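Local coordinates for replication initiator A family protein (Staphylococcus aureus CA-347, PDB 4PT7) that probably initiates replication of staphylococcal multiresistance plasmids by assembling on the plasmid's replication origin, at residues Glu14-Ser26 with Asp35-Leu47. Residues are numbered along the deposited sequence; the frame is centred on the assembly and turned at random.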
loop_
_atom_site.group_PDB
_atom_site.type_symbol
_atom_site.label_atom_id
_atom_site.label_comp_id
_atom_site.label_asym_id
_atom_site.label_seq_id
_atom_site.Cartn_x
_atom_site.Cartn_y
_atom_site.Cartn_z
ATOM N N GLU B 14 10.659 1.373 -23.681
ATOM C CA GLU B 14 12.045 1.395 -23.240
ATOM C C GLU B 14 12.351 2.448 -22.175
ATOM O O GLU B 14 13.427 3.035 -22.163
ATOM C CB GLU B 14 12.979 1.567 -24.441
ATOM C CG GLU B 14 13.016 0.360 -25.382
ATOM C CD GLU B 14 13.654 -0.878 -24.753
ATOM O OE1 GLU B 14 13.006 -1.948 -24.750
ATOM O OE2 GLU B 14 14.805 -0.782 -24.269
ATOM N N ARG B 15 11.396 2.674 -21.282
ATOM C CA ARG B 15 11.581 3.610 -20.176
ATOM C C ARG B 15 11.508 2.780 -18.896
ATOM O O ARG B 15 10.593 1.958 -18.731
ATOM C CB ARG B 15 10.495 4.694 -20.209
ATOM C CG ARG B 15 10.544 5.483 -21.516
ATOM C CD ARG B 15 9.735 6.755 -21.479
ATOM N NE ARG B 15 9.776 7.441 -22.767
ATOM C CZ ARG B 15 9.327 8.675 -22.960
ATOM N NH1 ARG B 15 8.808 9.349 -21.945
ATOM N NH2 ARG B 15 9.387 9.233 -24.162
ATOM N N PHE B 16 12.468 2.973 -18.000
ATOM C CA PHE B 16 12.489 2.182 -16.779
ATOM C C PHE B 16 12.900 2.949 -15.530
ATOM O O PHE B 16 13.302 4.111 -15.588
ATOM C CB PHE B 16 13.459 0.981 -16.910
ATOM C CG PHE B 16 13.663 0.477 -18.324
ATOM C CD1 PHE B 16 14.410 1.215 -19.235
ATOM C CD2 PHE B 16 13.130 -0.748 -18.737
ATOM C CE1 PHE B 16 14.629 0.748 -20.541
ATOM C CE2 PHE B 16 13.341 -1.226 -20.043
ATOM C CZ PHE B 16 14.096 -0.471 -20.945
ATOM N N TYR B 17 12.774 2.272 -14.397
ATOM C CA TYR B 17 13.214 2.783 -13.116
ATOM C C TYR B 17 14.438 1.911 -12.914
ATOM O O TYR B 17 14.398 0.713 -13.192
ATOM C CB TYR B 17 12.178 2.517 -12.025
ATOM C CG TYR B 17 10.995 3.446 -12.114
ATOM C CD1 TYR B 17 9.697 2.941 -12.140
ATOM C CD2 TYR B 17 11.172 4.834 -12.203
ATOM C CE1 TYR B 17 8.598 3.795 -12.254
ATOM C CE2 TYR B 17 10.090 5.690 -12.319
ATOM C CZ TYR B 17 8.805 5.166 -12.343
ATOM O OH TYR B 17 7.729 6.009 -12.444
ATOM N N GLN B 18 15.526 2.519 -12.459
ATOM C CA GLN B 18 16.788 1.807 -12.273
ATOM C C GLN B 18 17.165 1.548 -10.827
ATOM O O GLN B 18 17.334 2.487 -10.041
ATOM C CB GLN B 18 17.932 2.590 -12.945
ATOM C CG GLN B 18 17.790 2.745 -14.440
ATOM C CD GLN B 18 18.822 3.701 -15.036
ATOM O OE1 GLN B 18 19.433 3.407 -16.066
ATOM N NE2 GLN B 18 19.012 4.854 -14.394
ATOM N N ILE B 19 17.344 0.277 -10.486
ATOM C CA ILE B 19 17.737 -0.080 -9.133
ATOM C C ILE B 19 19.192 -0.524 -9.141
ATOM O O ILE B 19 19.580 -1.381 -9.932
ATOM C CB ILE B 19 16.882 -1.238 -8.574
ATOM C CG1 ILE B 19 15.395 -0.881 -8.645
ATOM C CG2 ILE B 19 17.273 -1.512 -7.117
ATOM C CD1 ILE B 19 14.475 -2.034 -8.289
ATOM N N PRO B 20 20.021 0.076 -8.275
ATOM C CA PRO B 20 21.439 -0.286 -8.201
ATOM C C PRO B 20 21.602 -1.775 -7.897
ATOM O O PRO B 20 20.978 -2.296 -6.967
ATOM C CB PRO B 20 21.955 0.586 -7.058
ATOM C CG PRO B 20 21.123 1.813 -7.179
ATOM C CD PRO B 20 19.737 1.259 -7.444
ATOM N N LYS B 21 22.440 -2.452 -8.678
ATOM C CA LYS B 21 22.692 -3.878 -8.490
ATOM C C LYS B 21 23.284 -4.158 -7.114
ATOM O O LYS B 21 23.068 -5.224 -6.536
ATOM C CB LYS B 21 23.647 -4.406 -9.572
ATOM C CG LYS B 21 23.029 -4.522 -10.967
ATOM C CD LYS B 21 23.891 -5.418 -11.871
ATOM C CE LYS B 21 23.282 -5.549 -13.249
ATOM N NZ LYS B 21 24.094 -6.438 -14.145
ATOM N N VAL B 22 24.029 -3.194 -6.591
ATOM C CA VAL B 22 24.638 -3.348 -5.280
ATOM C C VAL B 22 23.560 -3.617 -4.213
ATOM O O VAL B 22 23.856 -4.174 -3.160
ATOM C CB VAL B 22 25.482 -2.088 -4.923
ATOM C CG1 VAL B 22 24.584 -0.879 -4.780
ATOM C CG2 VAL B 22 26.293 -2.327 -3.660
ATOM N N PHE B 23 22.307 -3.248 -4.488
ATOM C CA PHE B 23 21.229 -3.486 -3.521
ATOM C C PHE B 23 20.895 -4.972 -3.433
ATOM O O PHE B 23 20.155 -5.395 -2.543
ATOM C CB PHE B 23 19.937 -2.710 -3.895
ATOM C CG PHE B 23 20.020 -1.216 -3.664
ATOM C CD1 PHE B 23 21.168 -0.643 -3.126
ATOM C CD2 PHE B 23 18.951 -0.387 -3.992
ATOM C CE1 PHE B 23 21.250 0.742 -2.921
ATOM C CE2 PHE B 23 19.020 0.993 -3.790
ATOM C CZ PHE B 23 20.170 1.560 -3.255
ATOM N N PHE B 24 21.428 -5.769 -4.350
ATOM C CA PHE B 24 21.140 -7.198 -4.335
ATOM C C PHE B 24 22.386 -8.050 -4.118
ATOM O O PHE B 24 22.307 -9.271 -4.065
ATOM C CB PHE B 24 20.462 -7.629 -5.639
ATOM C CG PHE B 24 19.211 -6.865 -5.960
ATOM C CD1 PHE B 24 19.269 -5.679 -6.683
ATOM C CD2 PHE B 24 17.965 -7.345 -5.562
ATOM C CE1 PHE B 24 18.100 -4.980 -7.012
ATOM C CE2 PHE B 24 16.793 -6.656 -5.883
ATOM C CZ PHE B 24 16.862 -5.471 -6.612
ATOM N N THR B 25 23.536 -7.405 -3.991
ATOM C CA THR B 25 24.785 -8.127 -3.776
ATOM C C THR B 25 25.387 -7.751 -2.430
ATOM O O THR B 25 25.730 -8.631 -1.635
ATOM C CB THR B 25 25.817 -7.822 -4.889
ATOM O OG1 THR B 25 26.090 -6.415 -4.924
ATOM C CG2 THR B 25 25.275 -8.260 -6.249
ATOM N N SER B 26 25.499 -6.446 -2.183
ATOM C CA SER B 26 26.057 -5.912 -0.936
ATOM C C SER B 26 25.217 -6.318 0.267
ATOM O O SER B 26 23.986 -6.182 0.251
ATOM C CB SER B 26 26.126 -4.379 -0.999
ATOM O OG SER B 26 26.599 -3.820 0.217
ATOM N N ASP B 35 10.167 -2.734 -1.467
ATOM C CA ASP B 35 9.528 -1.431 -1.600
ATOM C C ASP B 35 10.528 -0.284 -1.500
ATOM O O ASP B 35 10.371 0.748 -2.160
ATOM C CB ASP B 35 8.412 -1.260 -0.562
ATOM C CG ASP B 35 7.121 -1.940 -0.986
ATOM O OD1 ASP B 35 6.759 -1.832 -2.179
ATOM O OD2 ASP B 35 6.469 -2.574 -0.134
ATOM N N MET B 36 11.547 -0.470 -0.668
ATOM C CA MET B 36 12.594 0.522 -0.480
ATOM C C MET B 36 13.479 0.613 -1.727
ATOM O O MET B 36 13.862 1.708 -2.152
ATOM C CB MET B 36 13.474 0.140 0.712
ATOM C CG MET B 36 12.869 0.434 2.088
ATOM S SD MET B 36 13.751 -0.385 3.429
ATOM C CE MET B 36 12.409 -0.700 4.588
ATOM N N LYS B 37 13.832 -0.542 -2.286
ATOM C CA LYS B 37 14.675 -0.566 -3.475
ATOM C C LYS B 37 13.943 0.093 -4.641
ATOM O O LYS B 37 14.517 0.879 -5.384
ATOM C CB LYS B 37 15.054 -2.009 -3.825
ATOM C CG LYS B 37 15.975 -2.651 -2.792
ATOM C CD LYS B 37 16.230 -4.118 -3.096
ATOM C CE LYS B 37 16.941 -4.771 -1.917
ATOM N NZ LYS B 37 17.156 -6.219 -2.120
ATOM N N ILE B 38 12.667 -0.233 -4.798
ATOM C CA ILE B 38 11.870 0.338 -5.869
ATOM C C ILE B 38 11.668 1.841 -5.643
ATOM O O ILE B 38 11.904 2.643 -6.552
ATOM C CB ILE B 38 10.525 -0.417 -5.981
ATOM C CG1 ILE B 38 10.793 -1.811 -6.562
ATOM C CG2 ILE B 38 9.539 0.354 -6.841
ATOM C CD1 ILE B 38 9.607 -2.744 -6.548
ATOM N N ALA B 39 11.269 2.220 -4.431
ATOM C CA ALA B 39 11.069 3.628 -4.111
ATOM C C ALA B 39 12.345 4.412 -4.432
ATOM O O ALA B 39 12.285 5.505 -4.993
ATOM C CB ALA B 39 10.720 3.793 -2.632
ATOM N N TYR B 40 13.496 3.852 -4.066
ATOM C CA TYR B 40 14.770 4.516 -4.316
ATOM C C TYR B 40 14.901 4.778 -5.815
ATOM O O TYR B 40 15.259 5.883 -6.233
ATOM C CB TYR B 40 15.932 3.636 -3.848
ATOM C CG TYR B 40 17.297 4.230 -4.126
ATOM C CD1 TYR B 40 17.956 5.015 -3.171
ATOM C CD2 TYR B 40 17.917 4.043 -5.368
ATOM C CE1 TYR B 40 19.196 5.605 -3.456
ATOM C CE2 TYR B 40 19.151 4.620 -5.657
ATOM C CZ TYR B 40 19.778 5.402 -4.701
ATOM O OH TYR B 40 20.971 6.001 -5.002
ATOM N N ALA B 41 14.588 3.764 -6.620
ATOM C CA ALA B 41 14.700 3.893 -8.068
ATOM C C ALA B 41 13.743 4.941 -8.628
ATOM O O ALA B 41 14.077 5.654 -9.570
ATOM C CB ALA B 41 14.467 2.541 -8.732
ATOM N N ILE B 42 12.552 5.043 -8.048
ATOM C CA ILE B 42 11.585 6.028 -8.507
ATOM C C ILE B 42 12.059 7.434 -8.149
ATOM O O ILE B 42 11.964 8.349 -8.968
ATOM C CB ILE B 42 10.187 5.775 -7.905
ATOM C CG1 ILE B 42 9.657 4.424 -8.396
ATOM C CG2 ILE B 42 9.241 6.906 -8.291
ATOM C CD1 ILE B 42 8.240 4.107 -7.961
ATOM N N LEU B 43 12.579 7.615 -6.938
ATOM C CA LEU B 43 13.066 8.937 -6.556
ATOM C C LEU B 43 14.278 9.328 -7.412
ATOM O O LEU B 43 14.488 10.507 -7.704
ATOM C CB LEU B 43 13.430 8.978 -5.072
ATOM C CG LEU B 43 12.254 8.869 -4.093
ATOM C CD1 LEU B 43 12.769 8.873 -2.657
ATOM C CD2 LEU B 43 11.298 10.028 -4.305
ATOM N N ARG B 44 15.065 8.331 -7.818
ATOM C CA ARG B 44 16.247 8.564 -8.642
ATOM C C ARG B 44 15.817 9.178 -9.967
ATOM O O ARG B 44 16.424 10.132 -10.455
ATOM C CB ARG B 44 16.986 7.242 -8.892
ATOM C CG ARG B 44 18.140 7.354 -9.866
ATOM C CD ARG B 44 18.798 6.008 -10.111
ATOM N NE ARG B 44 20.227 6.149 -9.891
ATOM C CZ ARG B 44 21.089 6.575 -10.802
ATOM N NH1 ARG B 44 22.367 6.692 -10.481
ATOM N NH2 ARG B 44 20.688 6.830 -12.038
ATOM N N ASP B 45 14.757 8.619 -10.537
ATOM C CA ASP B 45 14.215 9.098 -11.795
ATOM C C ASP B 45 13.675 10.521 -11.589
ATOM O O ASP B 45 13.674 11.327 -12.510
ATOM C CB ASP B 45 13.091 8.169 -12.254
ATOM C CG ASP B 45 12.444 8.628 -13.546
ATOM O OD1 ASP B 45 13.050 8.442 -14.622
ATOM O OD2 ASP B 45 11.327 9.185 -13.480
ATOM N N ARG B 46 13.216 10.828 -10.378
ATOM C CA ARG B 46 12.666 12.154 -10.092
ATOM C C ARG B 46 13.705 13.270 -10.074
ATOM O O ARG B 46 13.357 14.433 -10.219
ATOM C CB ARG B 46 11.909 12.144 -8.757
ATOM C CG ARG B 46 10.466 11.741 -8.874
ATOM C CD ARG B 46 9.569 12.918 -9.180
ATOM N NE ARG B 46 8.300 12.450 -9.717
ATOM C CZ ARG B 46 7.222 13.208 -9.882
ATOM N NH1 ARG B 46 7.243 14.496 -9.548
ATOM N NH2 ARG B 46 6.120 12.670 -10.389
ATOM N N LEU B 47 14.973 12.914 -9.889
ATOM C CA LEU B 47 16.059 13.891 -9.865
ATOM C C LEU B 47 15.996 14.807 -11.079
ATOM O O LEU B 47 16.395 15.971 -11.007
ATOM C CB LEU B 47 17.411 13.175 -9.833
ATOM C CG LEU B 47 17.723 12.400 -8.550
ATOM C CD1 LEU B 47 19.005 11.579 -8.710
ATOM C CD2 LEU B 47 17.846 13.382 -7.413
HETATM O O HOH W 1 8.126 8.363 -13.906
HETATM O O HOH W 2 15.533 5.155 -11.787
#
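I19 and A41 mark where strand 16-20 runs across helix 35-47: their CA atoms lie 5.1 Å apart, and the two axes come within 6.7 Å at 120°. Such closeness suits alanine, whose small CB sits 3.2 Å from O of Q18 and also meets CG1 of I19. Water 2 joins N of Q18 to O of A41, a carbonyl already used within the helix. On one flank Y17 lays a ring face over I42, whose CG1 stands 3.8 Å from the ring centroid, almost on the normal; D45 CB meets the ring edge. Both segments belong to the RepA N-terminal domain, of the helix-turn-helix clan, and strand 16-20 pairs antiparallel with a strand of the second subunit, forming a sheet across the interface. D45 also salt-bridges to K21 of the second subunit. Beyond I19, F23 turns its edge to the face of Y40 in a T-shaped pair, planes at 76°. Y40 swings its ring out on its carbonyl-carbon side (chi1 178°), bringing CE2 against CG of P20, and its OH hydrogen-bonds to O of M111. K37, extended, passes F23 and F24 with its methylenes before NZ donates to O of F23 (3.1 Å) from above the carbonyl plane.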